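Long-range contact in Phosphoglucosamine/phosphogalactosamine mutase (Sulfolobus tokodaii, PDB 2F7L), which interconverts the 6-phosphates and 1-phosphates of glucosamine and galactosamine, a magnesium-dependent step toward UDP-N-acetylglucosamine and UDP-N-acetylgalactosamine: residues K306-D318 with E326-R340. Residues are numbered along the deposited sequence; the frame is centred on the assembly and turned at random.
Sequences KVGSVDIAHKVAD and EENGGFMYPPHQYVR
E326 reaches from the sheet of the third alpha/beta/alpha domain to the N-terminal end of helix 309-318, which packs on edge strand 329-332. It opens the type I beta turn E326-G329, probably the sugar-binding loop of phosphohexose mutases. Beyond CB, its CG lies 3.5 Å from I312 CD1; a bend at chi2 (-140°) turns the carboxylate toward the helix start, with CD 3.3 Å from S309 OG. OE1 takes a weak hydrogen bond from the N-cap amide, G308 N, at 3.5 Å. OE2 lies 2.4 Å from S309 OG, a hydrogen bond too short for its length to be trusted, and accepts another from N328 ND2, 3.1 Å away and 84° out of the carboxylate plane. S309 CB lies over one face of the R340 guanidinium, offset toward its rim; R340 NH2 forms salt bridges to D245, a probable magnesium ligand, and to D8. Further along, the M332 and I312 side chains cross at about a right angle, CE against CG2, while V316 CG1 meets P334 CG at 3.7 Å. A317 CB sits 3.5 Å from the Y338 ring centroid, a CH-pi contact over the face. An alanine replacing E326 would probably leave S309 OG and N328 ND2 without their shared acceptor and open a gap beside I312 CD1. A polar tie thus joins turn to helix start, linked to the predicted metal site only through S309 and R340, with apolar packing beyond.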
loop_
_atom_site.group_PDB
_atom_site.type_symbol
_atom_site.label_atom_id
_atom_site.label_comp_id
_atom_site.label_asym_id
_atom_site.label_seq_id
_atom_site.Cartn_x
_atom_site.Cartn_y
_atom_site.Cartn_z
ATOM N N LYS A 306 14.297 -0.553 0.845
ATOM C CA LYS A 306 13.792 -0.144 2.149
ATOM C C LYS A 306 12.307 -0.445 2.240
ATOM O O LYS A 306 11.643 -0.719 1.234
ATOM C CB LYS A 306 13.991 1.368 2.368
ATOM C CG LYS A 306 15.421 1.826 2.252
ATOM C CD LYS A 306 15.602 3.365 2.264
ATOM C CE LYS A 306 17.081 3.808 1.852
ATOM N NZ LYS A 306 17.422 3.748 0.355
ATOM N N VAL A 307 11.802 -0.395 3.465
ATOM C CA VAL A 307 10.390 -0.593 3.737
ATOM C C VAL A 307 9.712 0.743 3.434
ATOM O O VAL A 307 10.189 1.799 3.872
ATOM C CB VAL A 307 10.160 -0.937 5.228
ATOM C CG1 VAL A 307 8.683 -0.829 5.578
ATOM C CG2 VAL A 307 10.702 -2.332 5.523
ATOM N N GLY A 308 8.609 0.700 2.686
ATOM C CA GLY A 308 7.886 1.921 2.337
ATOM C C GLY A 308 7.344 1.910 0.912
ATOM O O GLY A 308 8.113 1.769 -0.052
ATOM N N SER A 309 6.025 2.068 0.784
ATOM C CA SER A 309 5.344 2.063 -0.513
ATOM C C SER A 309 5.627 3.247 -1.436
ATOM O O SER A 309 5.824 3.062 -2.640
ATOM C CB SER A 309 3.834 1.947 -0.302
ATOM O OG SER A 309 3.511 0.672 0.217
ATOM N N VAL A 310 5.613 4.457 -0.886
ATOM C CA VAL A 310 5.881 5.644 -1.687
ATOM C C VAL A 310 7.254 5.471 -2.349
ATOM O O VAL A 310 7.393 5.599 -3.570
ATOM C CB VAL A 310 5.906 6.936 -0.816
ATOM C CG1 VAL A 310 6.068 8.156 -1.703
ATOM C CG2 VAL A 310 4.642 7.035 0.034
ATOM N N ASP A 311 8.264 5.170 -1.531
ATOM C CA ASP A 311 9.622 4.973 -2.015
ATOM C C ASP A 311 9.651 3.942 -3.132
ATOM O O ASP A 311 10.262 4.159 -4.174
ATOM C CB ASP A 311 10.514 4.517 -0.867
ATOM C CG ASP A 311 10.997 5.673 0.005
ATOM O OD1 ASP A 311 11.153 5.457 1.241
ATOM O OD2 ASP A 311 11.234 6.778 -0.552
ATOM N N ILE A 312 9.000 2.811 -2.908
ATOM C CA ILE A 312 8.950 1.754 -3.901
ATOM C C ILE A 312 8.377 2.294 -5.206
ATOM O O ILE A 312 8.959 2.105 -6.273
ATOM C CB ILE A 312 8.068 0.575 -3.409
ATOM C CG1 ILE A 312 8.772 -0.141 -2.257
ATOM C CG2 ILE A 312 7.718 -0.373 -4.570
ATOM C CD1 ILE A 312 7.952 -1.264 -1.654
ATOM N N ALA A 313 7.231 2.963 -5.120
ATOM C CA ALA A 313 6.594 3.505 -6.312
ATOM C C ALA A 313 7.637 4.265 -7.110
ATOM O O ALA A 313 7.754 4.076 -8.314
ATOM C CB ALA A 313 5.420 4.414 -5.932
ATOM N N HIS A 314 8.414 5.102 -6.436
ATOM C CA HIS A 314 9.465 5.858 -7.115
ATOM C C HIS A 314 10.590 4.952 -7.667
ATOM O O HIS A 314 10.990 5.088 -8.816
ATOM C CB HIS A 314 10.033 6.923 -6.173
ATOM C CG HIS A 314 9.144 8.121 -6.011
ATOM N ND1 HIS A 314 8.775 8.926 -7.069
ATOM C CD2 HIS A 314 8.571 8.665 -4.910
ATOM C CE1 HIS A 314 8.016 9.913 -6.627
ATOM N NE2 HIS A 314 7.878 9.780 -5.320
ATOM N N LYS A 315 11.091 4.020 -6.862
ATOM C CA LYS A 315 12.133 3.121 -7.335
ATOM C C LYS A 315 11.650 2.330 -8.550
ATOM O O LYS A 315 12.382 2.153 -9.509
ATOM C CB LYS A 315 12.567 2.158 -6.223
ATOM C CG LYS A 315 13.821 1.353 -6.551
ATOM C CD LYS A 315 14.256 0.468 -5.403
ATOM C CE LYS A 315 15.305 -0.549 -5.837
ATOM N NZ LYS A 315 16.546 0.090 -6.361
ATOM N N VAL A 316 10.422 1.838 -8.525
ATOM C CA VAL A 316 9.948 1.108 -9.691
ATOM C C VAL A 316 10.035 2.050 -10.898
ATOM O O VAL A 316 10.634 1.699 -11.923
ATOM C CB VAL A 316 8.500 0.599 -9.532
ATOM C CG1 VAL A 316 8.077 -0.150 -10.788
ATOM C CG2 VAL A 316 8.409 -0.320 -8.352
ATOM N N ALA A 317 9.450 3.240 -10.782
ATOM C CA ALA A 317 9.519 4.201 -11.882
ATOM C C ALA A 317 10.997 4.463 -12.237
ATOM O O ALA A 317 11.439 4.132 -13.337
ATOM C CB ALA A 317 8.815 5.513 -11.502
ATOM N N ASP A 318 11.748 5.035 -11.295
ATOM C CA ASP A 318 13.167 5.346 -11.466
ATOM C C ASP A 318 14.049 4.263 -12.111
ATOM O O ASP A 318 15.104 4.577 -12.678
ATOM C CB ASP A 318 13.774 5.722 -10.120
ATOM C CG ASP A 318 13.503 7.163 -9.743
ATOM O OD1 ASP A 318 12.384 7.655 -10.013
ATOM O OD2 ASP A 318 14.407 7.809 -9.166
ATOM N N GLU A 326 4.690 -4.974 -1.878
ATOM C CA GLU A 326 5.045 -5.068 -0.470
ATOM C C GLU A 326 4.405 -6.325 0.075
ATOM O O GLU A 326 3.424 -6.797 -0.471
ATOM C CB GLU A 326 4.525 -3.870 0.326
ATOM C CG GLU A 326 5.252 -2.567 0.084
ATOM C CD GLU A 326 5.463 -1.773 1.375
ATOM O OE1 GLU A 326 6.493 -1.990 2.066
ATOM O OE2 GLU A 326 4.587 -0.936 1.711
ATOM N N GLU A 327 4.942 -6.856 1.166
ATOM C CA GLU A 327 4.398 -8.068 1.757
ATOM C C GLU A 327 3.022 -7.838 2.377
ATOM O O GLU A 327 2.286 -8.785 2.676
ATOM C CB GLU A 327 5.383 -8.618 2.793
ATOM C CG GLU A 327 5.992 -7.593 3.735
ATOM C CD GLU A 327 5.029 -7.119 4.808
ATOM O OE1 GLU A 327 4.356 -7.985 5.409
ATOM O OE2 GLU A 327 4.950 -5.888 5.061
ATOM N N ASN A 328 2.672 -6.568 2.535
ATOM C CA ASN A 328 1.397 -6.176 3.132
ATOM C C ASN A 328 0.226 -6.035 2.144
ATOM O O ASN A 328 -0.833 -5.551 2.520
ATOM C CB ASN A 328 1.568 -4.843 3.885
ATOM C CG ASN A 328 1.989 -3.673 2.961
ATOM O OD1 ASN A 328 1.444 -3.472 1.866
ATOM N ND2 ASN A 328 2.952 -2.889 3.424
ATOM N N GLY A 329 0.399 -6.478 0.904
ATOM C CA GLY A 329 -0.654 -6.327 -0.090
ATOM C C GLY A 329 -0.149 -5.133 -0.865
ATOM O O GLY A 329 0.966 -4.679 -0.613
ATOM N N GLY A 330 -0.896 -4.572 -1.785
ATOM C CA GLY A 330 -0.273 -3.438 -2.445
ATOM C C GLY A 330 0.837 -3.914 -3.368
ATOM O O GLY A 330 1.896 -4.393 -2.968
ATOM N N PHE A 331 0.543 -3.757 -4.643
ATOM C CA PHE A 331 1.375 -4.187 -5.738
ATOM C C PHE A 331 1.333 -3.058 -6.788
ATOM O O PHE A 331 0.270 -2.461 -7.018
ATOM C CB PHE A 331 0.740 -5.480 -6.270
ATOM C CG PHE A 331 1.355 -6.000 -7.526
ATOM C CD1 PHE A 331 2.490 -6.806 -7.480
ATOM C CD2 PHE A 331 0.796 -5.686 -8.763
ATOM C CE1 PHE A 331 3.051 -7.292 -8.648
ATOM C CE2 PHE A 331 1.349 -6.164 -9.935
ATOM C CZ PHE A 331 2.480 -6.970 -9.885
ATOM N N MET A 332 2.468 -2.754 -7.414
ATOM C CA MET A 332 2.505 -1.695 -8.433
ATOM C C MET A 332 2.681 -2.257 -9.837
ATOM O O MET A 332 3.642 -2.958 -10.109
ATOM C CB MET A 332 3.613 -0.677 -8.132
ATOM C CG MET A 332 4.649 -1.133 -7.105
ATOM S SD MET A 332 4.135 -1.114 -5.337
ATOM C CE MET A 332 4.587 0.651 -4.965
ATOM N N TYR A 333 1.731 -1.945 -10.717
ATOM C CA TYR A 333 1.729 -2.414 -12.105
ATOM C C TYR A 333 1.964 -1.207 -13.013
ATOM O O TYR A 333 1.028 -0.526 -13.399
ATOM C CB TYR A 333 0.377 -3.073 -12.411
ATOM C CG TYR A 333 0.322 -3.794 -13.731
ATOM C CD1 TYR A 333 1.271 -4.753 -14.057
ATOM C CD2 TYR A 333 -0.637 -3.471 -14.679
ATOM C CE1 TYR A 333 1.274 -5.366 -15.316
ATOM C CE2 TYR A 333 -0.654 -4.070 -15.932
ATOM C CZ TYR A 333 0.309 -5.012 -16.255
ATOM O OH TYR A 333 0.355 -5.538 -17.534
ATOM N N PRO A 334 3.234 -0.934 -13.361
ATOM C CA PRO A 334 3.660 0.189 -14.209
ATOM C C PRO A 334 2.774 0.557 -15.378
ATOM O O PRO A 334 2.375 1.705 -15.508
ATOM C CB PRO A 334 5.068 -0.211 -14.628
ATOM C CG PRO A 334 5.560 -0.860 -13.389
ATOM C CD PRO A 334 4.397 -1.756 -12.994
ATOM N N PRO A 335 2.463 -0.402 -16.259
ATOM C CA PRO A 335 1.600 -0.038 -17.385
ATOM C C PRO A 335 0.363 0.751 -16.954
ATOM O O PRO A 335 -0.093 1.624 -17.681
ATOM C CB PRO A 335 1.273 -1.391 -18.033
ATOM C CG PRO A 335 1.652 -2.400 -16.985
ATOM C CD PRO A 335 2.845 -1.821 -16.334
ATOM N N HIS A 336 -0.172 0.447 -15.779
ATOM C CA HIS A 336 -1.322 1.176 -15.247
ATOM C C HIS A 336 -0.754 2.403 -14.530
ATOM O O HIS A 336 -0.814 3.517 -15.030
ATOM C CB HIS A 336 -2.070 0.315 -14.244
ATOM C CG HIS A 336 -3.317 0.947 -13.721
ATOM N ND1 HIS A 336 -3.710 0.833 -12.402
ATOM C CD2 HIS A 336 -4.302 1.625 -14.352
ATOM C CE1 HIS A 336 -4.887 1.405 -12.245
ATOM N NE2 HIS A 336 -5.270 1.892 -13.412
ATOM N N GLN A 337 -0.215 2.176 -13.338
ATOM C CA GLN A 337 0.425 3.226 -12.560
ATOM C C GLN A 337 1.474 2.658 -11.611
ATOM O O GLN A 337 1.488 1.452 -11.335
ATOM C CB GLN A 337 -0.601 4.087 -11.806
ATOM C CG GLN A 337 -1.592 3.406 -10.915
ATOM C CD GLN A 337 -2.569 4.417 -10.348
ATOM O OE1 GLN A 337 -2.355 5.622 -10.468
ATOM N NE2 GLN A 337 -3.638 3.941 -9.719
ATOM N N TYR A 338 2.361 3.530 -11.132
ATOM C CA TYR A 338 3.437 3.124 -10.241
ATOM C C TYR A 338 3.047 2.874 -8.795
ATOM O O TYR A 338 3.818 2.265 -8.052
ATOM C CB TYR A 338 4.567 4.154 -10.279
ATOM C CG TYR A 338 5.274 4.193 -11.610
ATOM C CD1 TYR A 338 6.032 3.094 -12.063
ATOM C CD2 TYR A 338 5.134 5.294 -12.454
ATOM C CE1 TYR A 338 6.604 3.104 -13.311
ATOM C CE2 TYR A 338 5.707 5.309 -13.696
ATOM C CZ TYR A 338 6.428 4.221 -14.114
ATOM O OH TYR A 338 6.950 4.270 -15.368
ATOM N N VAL A 339 1.863 3.328 -8.396
ATOM C CA VAL A 339 1.415 3.150 -7.020
ATOM C C VAL A 339 0.710 1.825 -6.762
ATOM O O VAL A 339 0.331 1.128 -7.695
ATOM C CB VAL A 339 0.465 4.321 -6.570
ATOM C CG1 VAL A 339 1.244 5.649 -6.533
ATOM C CG2 VAL A 339 -0.749 4.410 -7.494
ATOM N N ARG A 340 0.557 1.478 -5.488
ATOM C CA ARG A 340 -0.131 0.258 -5.092
ATOM C C ARG A 340 -1.582 0.442 -5.486
ATOM O O ARG A 340 -2.182 1.452 -5.137
ATOM C CB ARG A 340 -0.082 0.090 -3.586
ATOM C CG ARG A 340 1.107 0.709 -2.954
ATOM C CD ARG A 340 0.996 0.542 -1.494
ATOM N NE ARG A 340 0.539 1.764 -0.849
ATOM C CZ ARG A 340 0.344 1.867 0.461
ATOM N NH1 ARG A 340 0.562 0.810 1.249
ATOM N NH2 ARG A 340 -0.049 3.021 0.981
#